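Local coordinates for protein bucandin (Bungarus candidus, PDB 1F94) that probably enhances presynaptic acetylcholine release as a three-finger neurotoxin of krait venom, at residues K26-N29 against E34-L37; K41-I46 against V51-C56. All coordinates share one frame; numbering follows the deposited sequence.

Contact 1. Residues K26-N29 against E34-L37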
# COMPACT_ATOMS: atom_id res chain seq x y z
N LYS A 26 -0.56 1.31 2.11
CA LYS A 26 0.84 1.59 2.49
C LYS A 26 0.97 1.10 3.92
O LYS A 26 0.65 1.80 4.87
CB LYS A 26 1.12 3.08 2.43
CG LYS A 26 2.56 3.41 2.76
CD LYS A 26 2.95 4.84 2.69
CE LYS A 26 2.30 5.82 3.62
NZ LYS A 26 2.89 7.21 3.32
N TRP A 27 1.50 -0.11 4.02
CA TRP A 27 1.63 -0.86 5.26
C TRP A 27 3.12 -0.84 5.62
O TRP A 27 3.96 -1.31 4.85
CB TRP A 27 1.04 -2.24 5.16
CG TRP A 27 1.01 -3.24 6.26
CD1 TRP A 27 2.07 -3.73 6.99
CD2 TRP A 27 -0.16 -3.93 6.77
NE1 TRP A 27 1.63 -4.67 7.93
CE2 TRP A 27 0.26 -4.81 7.81
CE3 TRP A 27 -1.51 -3.95 6.52
CZ2 TRP A 27 -0.62 -5.62 8.52
CZ3 TRP A 27 -2.37 -4.76 7.23
CH2 TRP A 27 -1.95 -5.65 8.25
N LEU A 28 3.44 -0.36 6.77
CA LEU A 28 4.79 -0.19 7.23
C LEU A 28 4.98 -0.98 8.52
O LEU A 28 4.20 -0.84 9.45
CB LEU A 28 5.11 1.28 7.50
CG LEU A 28 4.77 2.19 6.31
CD1 LEU A 28 4.96 3.68 6.69
CD2 LEU A 28 5.56 1.87 5.08
N ASN A 29 6.07 -1.77 8.56
CA ASN A 29 6.46 -2.46 9.80
C ASN A 29 7.35 -1.53 10.59
O ASN A 29 8.44 -1.13 10.13
CB ASN A 29 7.12 -3.78 9.43
CG ASN A 29 7.41 -4.60 10.67
OD1 ASN A 29 8.06 -4.17 11.62
ND2 ASN A 29 6.90 -5.82 10.67
N GLU A 34 10.10 -2.68 6.94
CA GLU A 34 9.54 -3.24 5.72
C GLU A 34 8.34 -2.43 5.24
O GLU A 34 7.49 -2.06 6.02
CB GLU A 34 9.09 -4.70 5.97
CG GLU A 34 8.46 -5.32 4.76
CD GLU A 34 7.93 -6.73 5.01
OE1 GLU A 34 7.98 -7.20 6.16
OE2 GLU A 34 7.50 -7.39 4.05
N ARG A 35 8.29 -2.20 3.93
CA ARG A 35 7.20 -1.50 3.24
C ARG A 35 6.40 -2.47 2.41
O ARG A 35 6.96 -3.21 1.62
CB ARG A 35 7.80 -0.41 2.35
CG ARG A 35 8.62 0.60 3.13
CD ARG A 35 9.23 1.61 2.20
NE ARG A 35 10.32 1.03 1.49
CZ ARG A 35 10.98 1.53 0.43
NH1 ARG A 35 10.60 2.71 -0.06
NH2 ARG A 35 11.97 0.78 -0.07
N TRP A 36 5.08 -2.48 2.59
CA TRP A 36 4.19 -3.36 1.86
C TRP A 36 3.11 -2.49 1.24
O TRP A 36 2.28 -1.93 1.94
CB TRP A 36 3.58 -4.42 2.77
CG TRP A 36 2.71 -5.37 2.02
CD1 TRP A 36 2.83 -5.84 0.75
CD2 TRP A 36 1.52 -6.01 2.55
NE1 TRP A 36 1.81 -6.70 0.43
CE2 TRP A 36 1.00 -6.82 1.53
CE3 TRP A 36 0.87 -5.94 3.78
CZ2 TRP A 36 -0.17 -7.57 1.72
CZ3 TRP A 36 -0.28 -6.68 3.95
CH2 TRP A 36 -0.79 -7.48 2.94
N LEU A 37 3.13 -2.37 -0.10
CA LEU A 37 2.29 -1.46 -0.86
C LEU A 37 1.54 -2.23 -1.93
O LEU A 37 2.08 -3.18 -2.55
CB LEU A 37 3.15 -0.35 -1.51
CG LEU A 37 3.50 0.82 -0.61
CD1 LEU A 37 4.29 0.50 0.63
CD2 LEU A 37 4.23 1.87 -1.48

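Contact 2. Residues K41-I46 against V51-C56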
# COMPACT_ATOMS: atom_id res chain seq x y z
N LYS A 41 -9.06 -4.62 -2.15
CA LYS A 41 -10.47 -4.48 -2.01
C LYS A 41 -10.88 -3.93 -0.63
O LYS A 41 -11.85 -3.19 -0.53
CB LYS A 41 -11.15 -5.81 -2.17
CG LYS A 41 -12.65 -5.87 -2.29
CD LYS A 41 -13.16 -7.18 -2.82
CE LYS A 41 -12.09 -8.23 -3.11
NZ LYS A 41 -11.58 -8.17 -4.50
N THR A 42 -10.18 -4.30 0.40
CA THR A 42 -10.43 -3.89 1.77
C THR A 42 -9.16 -3.26 2.28
O THR A 42 -8.05 -3.66 1.96
CB THR A 42 -10.78 -5.07 2.75
OG1 THR A 42 -9.62 -5.93 2.86
CG2 THR A 42 -11.99 -5.82 2.27
N CYS A 43 -9.36 -2.29 3.12
CA CYS A 43 -8.18 -1.62 3.71
C CYS A 43 -8.64 -0.97 5.01
O CYS A 43 -9.62 -0.25 5.05
CB CYS A 43 -7.64 -0.58 2.74
SG CYS A 43 -6.03 0.18 3.16
N THR A 44 -7.99 -1.30 6.09
CA THR A 44 -8.25 -0.80 7.43
C THR A 44 -7.04 -0.00 7.90
O THR A 44 -5.91 -0.52 7.80
CB THR A 44 -8.51 -1.98 8.40
OG1 THR A 44 -9.59 -2.72 7.90
CG2 THR A 44 -8.85 -1.45 9.79
N GLU A 45 -7.18 1.19 8.37
CA GLU A 45 -6.06 1.91 8.91
C GLU A 45 -5.64 1.26 10.22
O GLU A 45 -6.50 0.78 10.97
CB GLU A 45 -6.42 3.38 9.02
CG GLU A 45 -6.51 3.74 7.52
CD GLU A 45 -6.20 5.16 7.26
OE1 GLU A 45 -6.47 6.01 8.16
OE2 GLU A 45 -5.81 5.48 6.13
N ILE A 46 -4.33 1.23 10.40
CA ILE A 46 -3.72 0.59 11.58
C ILE A 46 -2.63 1.48 12.13
O ILE A 46 -1.86 2.11 11.36
CB ILE A 46 -3.12 -0.82 11.22
CG1 ILE A 46 -4.12 -1.72 10.55
CG2 ILE A 46 -2.47 -1.46 12.43
CD1 ILE A 46 -3.52 -2.96 9.89
N VAL A 51 2.78 -1.93 13.51
CA VAL A 51 2.22 -1.70 12.19
C VAL A 51 1.62 -0.31 12.05
O VAL A 51 0.82 0.14 12.88
CB VAL A 51 1.20 -2.76 11.77
CG1 VAL A 51 0.50 -2.46 10.46
CG2 VAL A 51 1.87 -4.16 11.74
N TYR A 52 1.93 0.32 10.94
CA TYR A 52 1.22 1.51 10.46
C TYR A 52 0.63 1.13 9.10
O TYR A 52 1.37 0.68 8.23
CB TYR A 52 2.18 2.67 10.29
CG TYR A 52 1.56 3.88 9.66
CD1 TYR A 52 0.95 4.80 10.43
CD2 TYR A 52 1.60 4.07 8.28
CE1 TYR A 52 0.37 5.93 9.83
CE2 TYR A 52 1.00 5.15 7.69
CZ TYR A 52 0.38 6.07 8.49
OH TYR A 52 -0.16 7.15 7.84
N ASN A 53 -0.64 1.37 8.88
CA ASN A 53 -1.18 1.17 7.54
C ASN A 53 -2.10 2.35 7.24
O ASN A 53 -3.00 2.65 8.03
CB ASN A 53 -1.96 -0.14 7.42
CG ASN A 53 -2.44 -0.39 6.00
OD1 ASN A 53 -1.66 -0.42 5.06
ND2 ASN A 53 -3.74 -0.55 5.88
N LYS A 54 -1.93 2.87 6.05
CA LYS A 54 -2.72 3.98 5.51
C LYS A 54 -3.40 3.52 4.24
O LYS A 54 -2.79 2.79 3.43
CB LYS A 54 -1.84 5.18 5.25
CG LYS A 54 -2.52 6.39 4.72
CD LYS A 54 -1.82 7.70 4.53
CE LYS A 54 -2.75 8.71 3.89
NZ LYS A 54 -3.95 9.10 4.71
N CYS A 55 -4.60 4.00 4.04
CA CYS A 55 -5.44 3.67 2.90
C CYS A 55 -5.77 4.91 2.07
O CYS A 55 -6.04 5.96 2.63
CB CYS A 55 -6.80 3.05 3.43
SG CYS A 55 -6.54 1.62 4.49
N CYS A 56 -5.79 4.78 0.75
CA CYS A 56 -6.16 5.92 -0.10
C CYS A 56 -6.81 5.39 -1.33
O CYS A 56 -6.68 4.19 -1.67
CB CYS A 56 -4.97 6.83 -0.37
SG CYS A 56 -3.55 6.05 -1.16
O HOH W 1 -6.26 7.47 4.82

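Contact 1. Residues K26-N29 against E34-L37
The hairpin of the middle finger is closed here by Trp27 and Trp36, which face each other as an antiparallel hydrogen-bonded pair. Trp27 N donates a hydrogen bond to Trp36 O at 2.9 Å, and Trp36 N donates one to Trp27 O at 2.8 Å. Both indoles leave on the same side of the sheet, side by side, with CG anti to the backbone N (chi1 -179° and -177°). They differ in chi2, and in the conformer of Trp27 described here, one of two modelled, the result is a T-shaped stack: the six-membered ring of Trp36 turns its edge to the face of Trp27, with the planes at 66°. CE3 of Trp36 lies over that face, offset toward the rim near CG and CD2, 3.7 Å from Trp27 CG. In this three-finger fold strand 35-40 is an outer strand of the larger sheet, and the Trp36 ring also meets Tyr25 edge-to-face. Nearer the fingertip, Asn29 N binds Glu34 O at 2.9 Å, while Asn29 OD1 turns back to accept from Ile31 N and Ser32 N within the turn. On the other face Lys26 CG lies 4.0 Å from Leu37 CD1, and Leu28 CD2 touches the aliphatic CG of Arg35 at 3.8 Å.

Contact 2. Residues K41-I46 against V51-C56
Cys43 and Cys55 are joined by a disulfide, SG to SG 2.0 Å, which ties the loop 41-46 covalently to strand 51-56. The two side chains point toward each other but leave their backbones by different rotamers, Cys43 SG anti to the backbone N and Cys55 SG anti to the carbonyl carbon, and the sulfurs meet at chi3 -91°.

Backbone bonds are few: Ile46 and Asn53 form an antiparallel hydrogen-bonded pair, Ile46 N to Asn53 O at 3.1 Å and Asn53 N to Ile46 O at 2.9 Å. This is where the third finger of the three-finger fold begins its short hairpin, the strand 46-47 forming the sheet margin beyond strand 51-56.

Side chains replace the ladder closer to the disulfide. The Asn53 amide sends ND2 to Thr44 O at 2.9 Å; the acceptor lies in the amide plane, whereas the donor sits well above the plane of the carbonyl. Glu45 reaches across with OE2, whose anti lone pair takes Cys55 N at 2.8 Å. A water donates to Cys55 O at 2.7 Å; its link to Glu45 OE2 is doubtful. In the Lys54 conformer described, one of two, Glu45 OE2 and Lys54 NZ are 4.3 Å apart, beyond a salt bridge.

Apolar contact is made by Ile46, whose CG2 meets Val51 CG1 at 3.7 Å as the two side chains cross. Its other carbons lie on Asn53 CB, and Trp27 of strand 23-29 touches all three residues.

How the contacts relate
Both contacts lie near the surface, with one buried residue each: Leu37 in contact 1 and Asn53 in contact 2. They belong to one four-stranded sheet, in which strands 23-29 and 51-56 are inner neighbours; the backbone of Leu28 meets Tyr52, and that of Lys26 meets Lys54, in probable hydrogen bonds, so the second and third fingers share a seam. Contact 1 is a regular hairpin ladder, its side chains meeting through aromatic and aliphatic carbons. Contact 2 pairs a mostly irregular loop with a strand, relying on a disulfide and on asparagine and glutamate side chains. Trp27 faces both contacts, its CB 3.3 Å from Asn53 OD1.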